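Nrps/pks (Streptomyces albus, PDB 4OPF) is a ketosynthase domain of the AT-less type I polyketide synthase that makes oxazolomycin, and probably holds or passes on the acyl chain without elongating it. Local coordinates at residues D25-W28 with R29-E33. Residues are numbered along the deposited sequence; the frame is centred on the assembly and turned at random.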
loop_
_atom_site.group_PDB
_atom_site.type_symbol
_atom_site.label_atom_id
_atom_site.label_comp_id
_atom_site.label_asym_id
_atom_site.label_seq_id
_atom_site.Cartn_x
_atom_site.Cartn_y
_atom_site.Cartn_z
ATOM N N ASP A 25 -24.405 11.622 -12.085
ATOM C CA ASP A 25 -25.512 11.640 -13.004
ATOM C C ASP A 25 -25.073 12.354 -14.275
ATOM O O ASP A 25 -25.382 11.898 -15.357
ATOM C CB ASP A 25 -26.741 12.294 -12.345
ATOM C CG ASP A 25 -27.409 11.367 -11.315
ATOM O OD1 ASP A 25 -27.135 10.150 -11.288
ATOM O OD2 ASP A 25 -28.214 11.854 -10.520
ATOM N N ALA A 26 -24.337 13.452 -14.144
ATOM C CA ALA A 26 -23.819 14.121 -15.302
ATOM C C ALA A 26 -22.736 13.262 -16.002
ATOM O O ALA A 26 -22.599 13.286 -17.218
ATOM C CB ALA A 26 -23.306 15.516 -14.946
ATOM N N TYR A 27 -21.958 12.503 -15.237
ATOM C CA TYR A 27 -20.981 11.636 -15.821
ATOM C C TYR A 27 -21.685 10.555 -16.681
ATOM O O TYR A 27 -21.256 10.255 -17.776
ATOM C CB TYR A 27 -20.107 11.032 -14.722
ATOM C CG TYR A 27 -18.903 10.279 -15.154
ATOM C CD1 TYR A 27 -18.036 10.768 -16.100
ATOM C CD2 TYR A 27 -18.582 9.097 -14.539
ATOM C CE1 TYR A 27 -16.900 10.036 -16.471
ATOM C CE2 TYR A 27 -17.436 8.400 -14.826
ATOM C CZ TYR A 27 -16.591 8.872 -15.797
ATOM O OH TYR A 27 -15.472 8.096 -16.090
ATOM N N TRP A 28 -22.736 9.962 -16.170
ATOM C CA TRP A 28 -23.484 8.990 -16.906
ATOM C C TRP A 28 -24.080 9.597 -18.163
ATOM O O TRP A 28 -24.006 8.993 -19.185
ATOM C CB TRP A 28 -24.588 8.372 -16.067
ATOM C CG TRP A 28 -25.397 7.400 -16.855
ATOM C CD1 TRP A 28 -26.705 7.545 -17.248
ATOM C CD2 TRP A 28 -24.935 6.180 -17.443
ATOM N NE1 TRP A 28 -27.078 6.454 -18.014
ATOM C CE2 TRP A 28 -26.020 5.599 -18.123
ATOM C CE3 TRP A 28 -23.725 5.491 -17.404
ATOM C CZ2 TRP A 28 -25.918 4.394 -18.789
ATOM C CZ3 TRP A 28 -23.635 4.248 -18.018
ATOM C CH2 TRP A 28 -24.705 3.738 -18.728
ATOM N N ARG A 29 -24.626 10.802 -18.097
ATOM C CA ARG A 29 -25.134 11.469 -19.295
ATOM C C ARG A 29 -24.028 11.698 -20.316
ATOM O O ARG A 29 -24.228 11.420 -21.508
ATOM C CB ARG A 29 -25.865 12.795 -18.986
ATOM C CG ARG A 29 -27.265 12.555 -18.409
ATOM C CD ARG A 29 -28.118 13.798 -18.242
ATOM N NE ARG A 29 -27.469 14.884 -17.495
ATOM C CZ ARG A 29 -27.492 15.029 -16.152
ATOM N NH1 ARG A 29 -26.864 16.070 -15.581
ATOM N NH2 ARG A 29 -28.114 14.132 -15.363
ATOM N N LEU A 30 -22.880 12.204 -19.876
ATOM C CA LEU A 30 -21.774 12.424 -20.760
ATOM C C LEU A 30 -21.398 11.123 -21.497
ATOM O O LEU A 30 -21.244 11.117 -22.750
ATOM C CB LEU A 30 -20.561 12.948 -19.988
ATOM C CG LEU A 30 -19.280 13.190 -20.777
ATOM C CD1 LEU A 30 -19.276 14.572 -21.363
ATOM C CD2 LEU A 30 -18.039 13.072 -19.964
ATOM N N LEU A 31 -21.228 10.040 -20.746
ATOM C CA LEU A 31 -20.737 8.812 -21.331
ATOM C C LEU A 31 -21.783 8.118 -22.192
ATOM O O LEU A 31 -21.461 7.607 -23.273
ATOM C CB LEU A 31 -20.329 7.844 -20.268
ATOM C CG LEU A 31 -19.157 8.339 -19.417
ATOM C CD1 LEU A 31 -18.879 7.320 -18.377
ATOM C CD2 LEU A 31 -17.895 8.702 -20.171
ATOM N N SER A 32 -23.012 8.075 -21.711
ATOM C CA SER A 32 -24.030 7.369 -22.417
ATOM C C SER A 32 -24.424 8.100 -23.705
ATOM O O SER A 32 -24.774 7.441 -24.652
ATOM C CB SER A 32 -25.233 7.147 -21.537
ATOM O OG SER A 32 -25.838 8.379 -21.310
ATOM N N GLU A 33 -24.337 9.429 -23.749
ATOM C CA GLU A 33 -24.607 10.183 -24.986
ATOM C C GLU A 33 -23.437 10.173 -25.952
ATOM O O GLU A 33 -23.555 10.551 -27.130
ATOM C CB GLU A 33 -24.978 11.623 -24.651
ATOM C CG GLU A 33 -26.274 11.599 -23.903
ATOM C CD GLU A 33 -26.728 12.925 -23.352
ATOM O OE1 GLU A 33 -26.129 13.990 -23.658
ATOM O OE2 GLU A 33 -27.711 12.852 -22.592
#
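Successive i to i+4 hydrogen bonds join Asp25 to Arg29, Ala26 to Leu30, Tyr27 to Leu31 and Trp28 to Ser32, making one unbroken alpha-helical run of residues 25-28 and 29-33. The last of these carbonyls is gripped twice: Trp28 O accepts Ser32 N at 2.9 Å and, from well off the carbonyl axis, the hydroxyl Ser32 OG at 2.9 Å. With chi1 at 69°, Ser32 turns OG back toward the preceding turn of the helix, which lets the side chain bond to the backbone. The helix spacing, together with a Trp28 side chain whose CG is anti to the backbone N, brings one indole face under Ser32 CB, 4.1 Å from the centroid of the Trp28 five-membered ring in a CH-pi contact. A second such contact lies one residue earlier, where Leu31 CD1 sits almost centrally above the Tyr27 ring, 3.8 Å from its centroid and 13° off the normal. In the thiolase-type ketosynthase fold, helix 24-33 follows strand 9-17 of the large mixed sheet and packs against helix 338-352: Tyr27 OH bonds to Ala341 O, and Trp28 touches Leu348 and Met349. Arg29, bent at chi3 (-52°), folds back along the helix instead, laying one guanidinium face over Asp25 O and Ala26 CA. Its NH1 comes within 3.7 Å of Ala26 CB, whereas Asp25 OD2 stays 5.4 Å from Arg29 NH2, too far for a salt bridge.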